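Side-chain contacts in protein argonaute (PDB 5G5S), which cleaves single-stranded DNA under the direction of short DNA guides, an activity that may defend the cell against invading genetic elements: residues Tyr107-Ser110 with Ile114-Glu117; Glu98-Leu103 with Gly149-Ile154; Phe39-Phe44 with Gly50-Lys55; Tyr10-Tyr15 with Ser616-Asp621. All coordinates share one frame; numbering follows the deposited sequence.

Contact 1. Residues Tyr107-Ser110 with Ile114-Glu117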
loop_
_atom_site.group_PDB
_atom_site.type_symbol
_atom_site.label_atom_id
_atom_site.label_comp_id
_atom_site.label_asym_id
_atom_site.label_seq_id
_atom_site.Cartn_x
_atom_site.Cartn_y
_atom_site.Cartn_z
ATOM N N TYR A 107 -17.980 24.999 -3.259
ATOM C CA TYR A 107 -18.723 26.133 -2.706
ATOM C C TYR A 107 -18.078 26.569 -1.389
ATOM O O TYR A 107 -17.747 27.740 -1.219
ATOM C CB TYR A 107 -20.207 25.767 -2.525
ATOM C CG TYR A 107 -21.092 26.921 -2.114
ATOM C CD1 TYR A 107 -21.367 27.963 -2.995
ATOM C CD2 TYR A 107 -21.714 26.937 -0.869
ATOM C CE1 TYR A 107 -22.208 29.016 -2.632
ATOM C CE2 TYR A 107 -22.574 27.974 -0.502
ATOM C CZ TYR A 107 -22.811 29.017 -1.383
ATOM O OH TYR A 107 -23.662 30.041 -1.031
ATOM N N LEU A 108 -17.847 25.599 -0.500
ATOM C CA LEU A 108 -17.197 25.756 0.801
ATOM C C LEU A 108 -15.764 26.304 0.643
ATOM O O LEU A 108 -15.348 27.147 1.433
ATOM C CB LEU A 108 -17.166 24.377 1.493
ATOM C CG LEU A 108 -17.941 24.178 2.800
ATOM C CD1 LEU A 108 -19.205 25.018 2.865
ATOM C CD2 LEU A 108 -18.249 22.701 3.032
ATOM N N LYS A 109 -15.032 25.847 -0.387
ATOM C CA LYS A 109 -13.660 26.275 -0.664
ATOM C C LYS A 109 -13.588 27.681 -1.282
ATOM O O LYS A 109 -12.921 28.559 -0.726
ATOM C CB LYS A 109 -12.925 25.245 -1.558
ATOM C CG LYS A 109 -11.523 25.676 -1.975
ATOM C CD LYS A 109 -10.834 24.645 -2.846
ATOM C CE LYS A 109 -9.403 25.022 -3.152
ATOM N NZ LYS A 109 -8.705 23.949 -3.904
ATOM N N SER A 110 -14.220 27.866 -2.459
ATOM C CA SER A 110 -14.160 29.114 -3.213
ATOM C C SER A 110 -14.964 30.285 -2.644
ATOM O O SER A 110 -14.428 31.388 -2.524
ATOM C CB SER A 110 -14.491 28.872 -4.681
ATOM O OG SER A 110 -14.021 29.944 -5.480
ATOM N N ILE A 114 -13.080 27.924 3.322
ATOM C CA ILE A 114 -12.914 26.942 4.397
ATOM C C ILE A 114 -11.434 26.646 4.748
ATOM O O ILE A 114 -11.123 26.467 5.925
ATOM C CB ILE A 114 -13.782 25.674 4.149
ATOM C CG1 ILE A 114 -13.927 24.810 5.425
ATOM C CG2 ILE A 114 -13.303 24.871 2.916
ATOM C CD1 ILE A 114 -15.126 23.868 5.449
ATOM N N GLU A 115 -10.535 26.617 3.739
ATOM C CA GLU A 115 -9.094 26.364 3.908
ATOM C C GLU A 115 -8.376 27.414 4.786
ATOM O O GLU A 115 -7.707 27.000 5.737
ATOM C CB GLU A 115 -8.384 26.172 2.562
ATOM C CG GLU A 115 -8.826 24.912 1.842
ATOM C CD GLU A 115 -8.109 24.543 0.559
ATOM O OE1 GLU A 115 -7.038 25.124 0.273
ATOM O OE2 GLU A 115 -8.605 23.631 -0.142
ATOM N N PRO A 116 -8.522 28.752 4.557
ATOM C CA PRO A 116 -7.860 29.715 5.456
ATOM C C PRO A 116 -8.419 29.689 6.884
ATOM O O PRO A 116 -7.659 29.917 7.830
ATOM C CB PRO A 116 -8.107 31.067 4.774
ATOM C CG PRO A 116 -8.487 30.731 3.369
ATOM C CD PRO A 116 -9.245 29.462 3.485
ATOM N N GLU A 117 -9.734 29.392 7.046
ATOM C CA GLU A 117 -10.355 29.324 8.374
ATOM C C GLU A 117 -9.896 28.095 9.158
ATOM O O GLU A 117 -9.735 28.189 10.374
ATOM C CB GLU A 117 -11.890 29.431 8.320
ATOM C CG GLU A 117 -12.453 30.080 9.578
ATOM C CD GLU A 117 -13.962 30.147 9.713
ATOM O OE1 GLU A 117 -14.608 30.815 8.872
ATOM O OE2 GLU A 117 -14.488 29.600 10.708
#
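The corner between helix 97-111 and helix 114-122 of the N-terminal domain is held by L108 and K109 on one side and I114 and E115 on the other. Its backbone link is the bond from I114 N to L108 O (3.1 Å), which is bent at the hydrogen (142°), with the donor tilted 26° from the carbonyl plane. Beside it, CG2 of I114 packs against that same L108 O at 3.4 Å. Because CG1 is anti to the backbone N (chi1 -164°), it carries CD1 outward to L108 CG, 3.9 Å away. L153 of strand 150-163 touches both of these side chains.

At the polar part of the contact, K109 runs fully extended past the carboxylate of E115. E115 OE2 lies alongside the lysine methylenes, 3.4 Å from K109 CE, and 3.8 Å from K109 NZ, a long salt bridge. That same oxygen is also hydrogen-bonded to Y142 OH of strand 134-147, its stronger polar partner. K109 contacts guide DNA, so a carboxylate fixed by a tyrosine beside its chain probably biases the lysine's position, while the loose ion pair suggests that its ammonium group could still turn to DNA.

Contact 2. Residues Glu98-Leu103 with Gly149-Ile154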
loop_
_atom_site.group_PDB
_atom_site.type_symbol
_atom_site.label_atom_id
_atom_site.label_comp_id
_atom_site.label_asym_id
_atom_site.label_seq_id
_atom_site.Cartn_x
_atom_site.Cartn_y
_atom_site.Cartn_z
ATOM N N GLU A 98 -22.487 12.007 -6.283
ATOM C CA GLU A 98 -21.028 12.143 -6.424
ATOM C C GLU A 98 -20.617 13.495 -6.988
ATOM O O GLU A 98 -19.545 13.976 -6.645
ATOM C CB GLU A 98 -20.384 11.014 -7.271
ATOM C CG GLU A 98 -21.042 9.645 -7.202
ATOM C CD GLU A 98 -22.189 9.472 -8.182
ATOM O OE1 GLU A 98 -23.341 9.799 -7.815
ATOM O OE2 GLU A 98 -21.927 9.042 -9.328
ATOM N N ILE A 99 -21.446 14.083 -7.878
ATOM C CA ILE A 99 -21.201 15.399 -8.494
ATOM C C ILE A 99 -21.554 16.490 -7.477
ATOM O O ILE A 99 -20.778 17.430 -7.289
ATOM C CB ILE A 99 -21.988 15.563 -9.837
ATOM C CG1 ILE A 99 -21.831 14.338 -10.795
ATOM C CG2 ILE A 99 -21.694 16.914 -10.543
ATOM C CD1 ILE A 99 -20.421 14.045 -11.352
ATOM N N ALA A 100 -22.728 16.345 -6.824
ATOM C CA ALA A 100 -23.242 17.249 -5.794
ATOM C C ALA A 100 -22.252 17.439 -4.622
ATOM O O ALA A 100 -22.065 18.574 -4.196
ATOM C CB ALA A 100 -24.588 16.754 -5.285
ATOM N N GLU A 101 -21.603 16.347 -4.138
ATOM C CA GLU A 101 -20.602 16.375 -3.040
ATOM C C GLU A 101 -19.436 17.321 -3.399
ATOM O O GLU A 101 -19.051 18.178 -2.593
ATOM C CB GLU A 101 -20.007 14.974 -2.796
ATOM C CG GLU A 101 -20.936 13.968 -2.145
ATOM C CD GLU A 101 -20.528 12.508 -2.282
ATOM O OE1 GLU A 101 -19.526 12.232 -2.983
ATOM O OE2 GLU A 101 -21.219 11.636 -1.698
ATOM N N LYS A 102 -18.899 17.170 -4.623
ATOM C CA LYS A 102 -17.779 17.976 -5.107
ATOM C C LYS A 102 -18.138 19.432 -5.319
ATOM O O LYS A 102 -17.293 20.301 -5.093
ATOM C CB LYS A 102 -17.133 17.362 -6.361
ATOM C CG LYS A 102 -16.117 16.288 -6.033
ATOM C CD LYS A 102 -16.608 14.907 -6.408
ATOM C CE LYS A 102 -16.381 13.899 -5.306
ATOM N NZ LYS A 102 -17.217 12.680 -5.484
ATOM N N LEU A 103 -19.389 19.705 -5.729
ATOM C CA LEU A 103 -19.845 21.082 -5.919
ATOM C C LEU A 103 -20.030 21.793 -4.582
ATOM O O LEU A 103 -19.648 22.950 -4.464
ATOM C CB LEU A 103 -21.069 21.187 -6.850
ATOM C CG LEU A 103 -20.806 20.846 -8.345
ATOM C CD1 LEU A 103 -22.076 20.776 -9.121
ATOM C CD2 LEU A 103 -19.876 21.850 -9.013
ATOM N N GLY A 149 -30.030 12.424 2.592
ATOM C CA GLY A 149 -30.247 13.682 1.905
ATOM C C GLY A 149 -29.388 14.798 2.453
ATOM O O GLY A 149 -29.580 15.959 2.124
ATOM N N ASP A 150 -28.432 14.438 3.294
ATOM C CA ASP A 150 -27.589 15.415 3.965
ATOM C C ASP A 150 -26.141 15.379 3.519
ATOM O O ASP A 150 -25.649 14.341 3.078
ATOM C CB ASP A 150 -27.691 15.267 5.492
ATOM C CG ASP A 150 -29.084 15.492 6.057
ATOM O OD1 ASP A 150 -29.748 16.479 5.641
ATOM O OD2 ASP A 150 -29.496 14.710 6.943
ATOM N N TYR A 151 -25.462 16.530 3.650
ATOM C CA TYR A 151 -24.050 16.712 3.324
ATOM C C TYR A 151 -23.238 16.801 4.591
ATOM O O TYR A 151 -23.587 17.543 5.514
ATOM C CB TYR A 151 -23.830 17.942 2.427
ATOM C CG TYR A 151 -24.540 17.809 1.100
ATOM C CD1 TYR A 151 -23.927 17.179 0.021
ATOM C CD2 TYR A 151 -25.855 18.243 0.945
ATOM C CE1 TYR A 151 -24.589 17.020 -1.193
ATOM C CE2 TYR A 151 -26.532 18.079 -0.262
ATOM C CZ TYR A 151 -25.895 17.465 -1.327
ATOM O OH TYR A 151 -26.552 17.287 -2.512
ATOM N N TYR A 152 -22.171 16.007 4.639
ATOM C CA TYR A 152 -21.260 15.900 5.769
ATOM C C TYR A 152 -19.897 16.298 5.351
ATOM O O TYR A 152 -19.470 15.947 4.259
ATOM C CB TYR A 152 -21.224 14.443 6.293
ATOM C CG TYR A 152 -22.548 13.994 6.877
ATOM C CD1 TYR A 152 -23.569 13.510 6.058
ATOM C CD2 TYR A 152 -22.797 14.088 8.245
ATOM C CE1 TYR A 152 -24.795 13.114 6.588
ATOM C CE2 TYR A 152 -24.034 13.734 8.781
ATOM C CZ TYR A 152 -25.028 13.241 7.951
ATOM O OH TYR A 152 -26.237 12.868 8.492
ATOM N N LEU A 153 -19.189 17.014 6.210
ATOM C CA LEU A 153 -17.797 17.326 5.936
ATOM C C LEU A 153 -16.961 16.275 6.645
ATOM O O LEU A 153 -17.159 16.037 7.839
ATOM C CB LEU A 153 -17.379 18.748 6.367
ATOM C CG LEU A 153 -15.997 19.199 5.818
ATOM C CD1 LEU A 153 -16.106 19.779 4.407
ATOM C CD2 LEU A 153 -15.328 20.193 6.742
ATOM N N ILE A 154 -16.070 15.608 5.895
ATOM C CA ILE A 154 -15.124 14.632 6.439
ATOM C C ILE A 154 -13.937 15.493 6.852
ATOM O O ILE A 154 -13.398 16.237 6.032
ATOM C CB ILE A 154 -14.747 13.497 5.431
ATOM C CG1 ILE A 154 -15.988 12.855 4.750
ATOM C CG2 ILE A 154 -13.821 12.447 6.052
ATOM C CD1 ILE A 154 -17.138 12.378 5.674
#
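Y151, near the start of strand 150-163, is where this strand meets helix 97-111 of the N-terminal domain, and the ring arrives edge-on. With CG anti to the carbonyl carbon (chi1 -62°), the side chain extends toward the helix, whose E101 has its CA 7.2 Å from that of Y151. A100 CB lies near the ring plane, 3.4 Å from Y151 OH and 4.1 Å from Y151 CE1. E101 N is also at this edge, 4.2 Å from CE1 of Y151, too far for more than packing. L92 touches both A100 and Y151.

At Y152 the ring is engaged with another part of the fold, meeting F618 edge-to-face, and the backbone bonds to K145. L153 packs on L108, about two turns further along the same helix, and on I114 of the next helix, 114-122. I154 bonds through its backbone to E143, continuing the pairing with strand 134-147.

E101 OE2 ties the helix to strand 134-147, through a salt bridge to K145 NZ and a hydrogen bond from K146 N. Within the helix, K102 NZ bonds E98 O (2.9 Å), in the carbonyl plane and on a lone pair, and makes a weak bond, part of a salt bridge, to E101 OE1. No hydrogen bond joins 98-103 to 149-154, which implies that a buried methyl and a tyrosine edge join them by van der Waals contact.

Contact 3. Residues Phe39-Phe44 with Gly50-Lys55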
loop_
_atom_site.group_PDB
_atom_site.type_symbol
_atom_site.label_atom_id
_atom_site.label_comp_id
_atom_site.label_asym_id
_atom_site.label_seq_id
_atom_site.Cartn_x
_atom_site.Cartn_y
_atom_site.Cartn_z
ATOM N N PHE A 39 -4.436 28.596 -21.434
ATOM C CA PHE A 39 -5.554 28.897 -20.547
ATOM C C PHE A 39 -5.727 27.993 -19.327
ATOM O O PHE A 39 -6.117 28.483 -18.269
ATOM C CB PHE A 39 -6.860 28.935 -21.331
ATOM C CG PHE A 39 -8.052 29.239 -20.480
ATOM C CD1 PHE A 39 -8.119 30.421 -19.766
ATOM C CD2 PHE A 39 -9.098 28.343 -20.385
ATOM C CE1 PHE A 39 -9.210 30.707 -18.976
ATOM C CE2 PHE A 39 -10.194 28.624 -19.598
ATOM C CZ PHE A 39 -10.249 29.806 -18.891
ATOM N N ASN A 40 -5.467 26.693 -19.472
ATOM C CA ASN A 40 -5.622 25.739 -18.363
ATOM C C ASN A 40 -7.019 25.752 -17.745
ATOM O O ASN A 40 -7.221 26.183 -16.616
ATOM C CB ASN A 40 -4.527 25.874 -17.298
ATOM C CG ASN A 40 -4.477 24.681 -16.371
ATOM O OD1 ASN A 40 -5.231 23.722 -16.534
ATOM N ND2 ASN A 40 -3.583 24.731 -15.396
ATOM N N PHE A 41 -7.978 25.268 -18.521
ATOM C CA PHE A 41 -9.385 25.244 -18.152
ATOM C C PHE A 41 -9.673 24.478 -16.866
ATOM O O PHE A 41 -10.476 24.928 -16.056
ATOM C CB PHE A 41 -10.161 24.608 -19.312
ATOM C CG PHE A 41 -11.653 24.628 -19.151
ATOM C CD1 PHE A 41 -12.319 25.799 -18.856
ATOM C CD2 PHE A 41 -12.390 23.478 -19.345
ATOM C CE1 PHE A 41 -13.694 25.815 -18.728
ATOM C CE2 PHE A 41 -13.762 23.487 -19.219
ATOM C CZ PHE A 41 -14.416 24.658 -18.910
ATOM N N TYR A 42 -9.015 23.343 -16.654
ATOM C CA TYR A 42 -9.263 22.564 -15.445
ATOM C C TYR A 42 -8.911 23.343 -14.184
ATOM O O TYR A 42 -9.644 23.320 -13.202
ATOM C CB TYR A 42 -8.484 21.254 -15.472
ATOM C CG TYR A 42 -8.436 20.570 -14.130
ATOM C CD1 TYR A 42 -7.491 20.929 -13.183
ATOM C CD2 TYR A 42 -9.342 19.576 -13.805
ATOM C CE1 TYR A 42 -7.445 20.311 -11.949
ATOM C CE2 TYR A 42 -9.304 18.952 -12.575
ATOM C CZ TYR A 42 -8.354 19.323 -11.652
ATOM O OH TYR A 42 -8.315 18.704 -10.426
ATOM N N ARG A 43 -7.785 24.041 -14.212
ATOM C CA ARG A 43 -7.367 24.847 -13.075
ATOM C C ARG A 43 -8.344 25.987 -12.829
ATOM O O ARG A 43 -8.648 26.328 -11.690
ATOM C CB ARG A 43 -5.963 25.404 -13.291
ATOM N N PHE A 44 -8.826 26.571 -13.918
ATOM C CA PHE A 44 -9.740 27.696 -13.865
ATOM C C PHE A 44 -11.059 27.380 -13.174
ATOM O O PHE A 44 -11.551 28.189 -12.397
ATOM C CB PHE A 44 -10.002 28.197 -15.283
ATOM C CG PHE A 44 -11.001 29.305 -15.359
ATOM C CD1 PHE A 44 -10.679 30.570 -14.919
ATOM C CD2 PHE A 44 -12.257 29.081 -15.876
ATOM C CE1 PHE A 44 -11.596 31.594 -14.988
ATOM C CE2 PHE A 44 -13.181 30.098 -15.950
ATOM C CZ PHE A 44 -12.851 31.357 -15.504
ATOM N N GLY A 50 -15.826 24.851 -9.293
ATOM C CA GLY A 50 -16.626 24.209 -10.326
ATOM C C GLY A 50 -16.136 22.855 -10.799
ATOM O O GLY A 50 -15.224 22.266 -10.209
ATOM N N MET A 51 -16.752 22.361 -11.887
ATOM C CA MET A 51 -16.462 21.066 -12.498
ATOM C C MET A 51 -16.749 21.105 -14.001
ATOM O O MET A 51 -17.803 21.607 -14.407
ATOM C CB MET A 51 -17.328 19.993 -11.836
ATOM C CG MET A 51 -16.862 18.589 -12.100
ATOM S SD MET A 51 -17.993 17.353 -11.426
ATOM C CE MET A 51 -17.947 17.766 -9.693
ATOM N N ILE A 52 -15.842 20.529 -14.815
ATOM C CA ILE A 52 -15.969 20.491 -16.278
ATOM C C ILE A 52 -17.051 19.500 -16.748
ATOM O O ILE A 52 -17.048 18.343 -16.323
ATOM C CB ILE A 52 -14.593 20.204 -16.968
ATOM C CG1 ILE A 52 -13.546 21.276 -16.624
ATOM C CG2 ILE A 52 -14.737 20.046 -18.493
ATOM C CD1 ILE A 52 -12.104 20.880 -16.871
ATOM N N ILE A 53 -17.934 19.950 -17.665
ATOM C CA ILE A 53 -18.953 19.106 -18.292
ATOM C C ILE A 53 -18.333 18.519 -19.565
ATOM O O ILE A 53 -18.216 17.297 -19.689
ATOM C CB ILE A 53 -20.283 19.876 -18.556
ATOM C CG1 ILE A 53 -20.914 20.435 -17.244
ATOM C CG2 ILE A 53 -21.287 19.042 -19.373
ATOM C CD1 ILE A 53 -21.205 19.427 -16.110
ATOM N N ASN A 54 -17.925 19.398 -20.498
ATOM C CA ASN A 54 -17.278 19.037 -21.758
ATOM C C ASN A 54 -16.100 19.982 -21.984
ATOM O O ASN A 54 -16.265 21.205 -21.883
ATOM C CB ASN A 54 -18.270 19.114 -22.927
ATOM C CG ASN A 54 -17.837 18.336 -24.150
ATOM O OD1 ASN A 54 -16.799 18.609 -24.768
ATOM N ND2 ASN A 54 -18.637 17.350 -24.533
ATOM N N LYS A 55 -14.910 19.416 -22.251
ATOM C CA LYS A 55 -13.697 20.199 -22.498
ATOM C C LYS A 55 -13.763 20.933 -23.846
ATOM O O LYS A 55 -13.334 22.085 -23.921
ATOM C CB LYS A 55 -12.444 19.318 -22.411
#
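The F41 ring takes I52 at a slant; Y42 meets it through its CA and CB, with its ring oblique to I52 CD1, whereas the F44 ring receives F39 CZ over one face, 3.6 Å above its plane and offset toward the rim. This is helix-on-sheet packing in the N-terminal domain: helix 41-47 meets strand 51-54, an outermost strand of the antiparallel four-stranded sheet, close to the protein surface. F41 and F44 also touch I31 of strand 25-31, evidence that the helix lies across more than one strand.

I52 supplies the strand's side of the contact with both branches. Its CG2 is 3.6 Å from F41 CE2, and its CG1 comes closer, 3.4 Å from that same CE2, a tight approach. The helix begins at N40, whose OD1 caps R43 N with a weak bond of 3.5 Å. One residue past I52 the strand is interrupted: I53 and N54 both face S59, a classic beta bulge.

CG of F41 is anti to the backbone N (chi1 -174°), which brings the ring to the strand. I52 CG1, anti to the carbonyl carbon, extends on to CD1, which sits 3.6 Å from Y42 CA and 3.9 Å from Y42 CB.

Contact 4. Residues Tyr10-Tyr15 with Ser616-Asp621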
loop_
_atom_site.group_PDB
_atom_site.type_symbol
_atom_site.label_atom_id
_atom_site.label_comp_id
_atom_site.label_asym_id
_atom_site.label_seq_id
_atom_site.Cartn_x
_atom_site.Cartn_y
_atom_site.Cartn_z
ATOM N N TYR A 10 -21.002 3.286 15.901
ATOM C CA TYR A 10 -19.716 3.959 16.139
ATOM C C TYR A 10 -19.676 5.316 15.471
ATOM O O TYR A 10 -20.280 5.500 14.413
ATOM C CB TYR A 10 -18.510 3.117 15.636
ATOM C CG TYR A 10 -18.194 1.902 16.477
ATOM C CD1 TYR A 10 -17.903 2.026 17.833
ATOM C CD2 TYR A 10 -18.175 0.629 15.919
ATOM C CE1 TYR A 10 -17.657 0.906 18.625
ATOM C CE2 TYR A 10 -17.892 -0.496 16.695
ATOM C CZ TYR A 10 -17.642 -0.352 18.050
ATOM O OH TYR A 10 -17.373 -1.448 18.836
ATOM N N LYS A 11 -18.919 6.248 16.063
ATOM C CA LYS A 11 -18.723 7.603 15.558
ATOM C C LYS A 11 -17.606 7.654 14.508
ATOM O O LYS A 11 -16.571 6.998 14.666
ATOM C CB LYS A 11 -18.395 8.572 16.709
ATOM C CG LYS A 11 -19.527 8.775 17.708
ATOM C CD LYS A 11 -19.245 8.056 19.014
ATOM C CE LYS A 11 -20.343 8.286 20.020
ATOM N NZ LYS A 11 -20.197 7.408 21.211
ATOM N N ILE A 12 -17.824 8.456 13.449
ATOM C CA ILE A 12 -16.865 8.709 12.367
ATOM C C ILE A 12 -16.633 10.227 12.271
ATOM O O ILE A 12 -17.451 10.996 12.773
ATOM C CB ILE A 12 -17.261 8.061 10.987
ATOM C CG1 ILE A 12 -18.629 8.559 10.472
ATOM C CG2 ILE A 12 -17.202 6.530 11.034
ATOM C CD1 ILE A 12 -18.773 8.532 8.926
ATOM N N ASN A 13 -15.533 10.651 11.636
ATOM C CA ASN A 13 -15.168 12.061 11.466
ATOM C C ASN A 13 -15.988 12.809 10.369
ATOM O O ASN A 13 -15.423 13.558 9.561
ATOM C CB ASN A 13 -13.644 12.182 11.225
ATOM C CG ASN A 13 -13.144 11.559 9.933
ATOM O OD1 ASN A 13 -13.719 10.615 9.387
ATOM N ND2 ASN A 13 -12.086 12.113 9.396
ATOM N N ALA A 14 -17.317 12.616 10.365
ATOM C CA ALA A 14 -18.242 13.280 9.433
ATOM C C ALA A 14 -19.136 14.219 10.240
ATOM O O ALA A 14 -19.756 13.783 11.216
ATOM C CB ALA A 14 -19.089 12.251 8.695
ATOM N N TYR A 15 -19.157 15.509 9.877
ATOM C CA TYR A 15 -19.949 16.517 10.595
ATOM C C TYR A 15 -20.894 17.203 9.620
ATOM O O TYR A 15 -20.458 17.641 8.547
ATOM C CB TYR A 15 -19.042 17.546 11.301
ATOM C CG TYR A 15 -17.999 16.913 12.194
ATOM C CD1 TYR A 15 -16.814 16.399 11.665
ATOM C CD2 TYR A 15 -18.207 16.794 13.565
ATOM C CE1 TYR A 15 -15.880 15.758 12.475
ATOM C CE2 TYR A 15 -17.268 16.171 14.387
ATOM C CZ TYR A 15 -16.114 15.642 13.833
ATOM O OH TYR A 15 -15.205 15.003 14.629
ATOM N N SER A 616 -18.747 -0.601 7.293
ATOM C CA SER A 616 -19.965 0.185 7.081
ATOM C C SER A 616 -19.937 0.874 5.710
ATOM O O SER A 616 -18.954 0.739 4.979
ATOM C CB SER A 616 -20.177 1.184 8.213
ATOM O OG SER A 616 -21.488 1.714 8.175
ATOM N N VAL A 617 -21.051 1.532 5.324
ATOM C CA VAL A 617 -21.190 2.228 4.042
ATOM C C VAL A 617 -21.607 3.680 4.318
ATOM O O VAL A 617 -22.628 3.915 4.959
ATOM C CB VAL A 617 -22.163 1.504 3.056
ATOM C CG1 VAL A 617 -22.410 2.335 1.796
ATOM C CG2 VAL A 617 -21.654 0.113 2.680
ATOM N N PHE A 618 -20.804 4.647 3.862
ATOM C CA PHE A 618 -21.131 6.055 4.049
ATOM C C PHE A 618 -21.175 6.751 2.688
ATOM O O PHE A 618 -20.134 6.888 2.027
ATOM C CB PHE A 618 -20.158 6.731 5.027
ATOM C CG PHE A 618 -20.619 8.083 5.515
ATOM C CD1 PHE A 618 -21.703 8.197 6.381
ATOM C CD2 PHE A 618 -19.954 9.241 5.131
ATOM C CE1 PHE A 618 -22.122 9.448 6.843
ATOM C CE2 PHE A 618 -20.382 10.493 5.580
ATOM C CZ PHE A 618 -21.467 10.588 6.430
ATOM N N GLY A 619 -22.390 7.125 2.274
ATOM C CA GLY A 619 -22.682 7.764 0.991
ATOM C C GLY A 619 -22.013 7.082 -0.186
ATOM O O GLY A 619 -21.225 7.708 -0.910
ATOM N N ASN A 620 -22.287 5.779 -0.349
ATOM C CA ASN A 620 -21.686 4.913 -1.386
ATOM C C ASN A 620 -20.243 4.426 -1.135
ATOM O O ASN A 620 -19.767 3.581 -1.883
ATOM C CB ASN A 620 -21.909 5.433 -2.823
ATOM C CG ASN A 620 -23.360 5.718 -3.143
ATOM O OD1 ASN A 620 -23.710 6.812 -3.603
ATOM N ND2 ASN A 620 -24.246 4.758 -2.869
ATOM N N ASP A 621 -19.553 4.922 -0.088
ATOM C CA ASP A 621 -18.188 4.451 0.214
ATOM C C ASP A 621 -18.208 3.404 1.308
ATOM O O ASP A 621 -18.864 3.590 2.323
ATOM C CB ASP A 621 -17.254 5.591 0.665
ATOM C CG ASP A 621 -16.939 6.675 -0.345
ATOM O OD1 ASP A 621 -16.972 6.384 -1.567
ATOM O OD2 ASP A 621 -16.593 7.797 0.086
#
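F618, I12 and A14 carry this buried contact, in which the consecutive N-terminal strands 7-12 and 14-16, which belong to two different sheets, meet the tip of a beta hairpin in the Piwi domain. F618 closes strand 614-618 and starts the type I' turn F618-D621, with G619 and N620 at the corners. Both backbone bonds that define the hairpin end are present: F618 N to D621 O at 2.7 Å and D621 N to F618 O at 2.9 Å.

F618 buries the most surface. Its CG is anti to the backbone N (chi1 -166°), which sends the ring out from the hairpin to strand residues I12 and A14. I12 answers with a CH-pi contact: CD1 stands 3.8 Å from the centroid of the F618 ring and only 8° off the ring normal, so the methyl is centred over the face. It gets there because CG1 of I12 lies between the backbone N and the carbonyl carbon (chi1 59°), the crowded position for that branch.

Between I12 and A14 the chain folds through an inverse gamma turn centred on N13, marked by a weak bond of 2.9 Å from A14 N to I12 O. I12 and A14, on either side of this turn in sequence, both direct their CB atoms toward the hairpin. H147 stacks on F618, and Y152 meets it edge-to-face, so strands 134-147 and 150-163 also engage the phenyl group. The smallest share belongs to A14, whose CB sits obliquely at the far end of the F618 ring, 3.7 Å from CZ and 3.8 Å from CE2.

Contacts 2 and 4 are buried, contact 1 is partly so, and contact 3 lies at the surface. Contacts 1 and 2 share helix 97-111 and meet through L153. Contact 2 also touches contact 4: strands 150-163 and 14-16 are neighbours in one sheet, and L153 N to Y15 O, 2.7 Å, is a probable hydrogen bond. Contact 3 touches contact 2 through M51, whose CE lies 3.5 Å from K102 CB. The chemistry follows position: contacts 2, 3 and 4 cross by apolar and aromatic packing alone, while contact 1 adds a backbone bond and a long ion pair beside a DNA-contacting lysine.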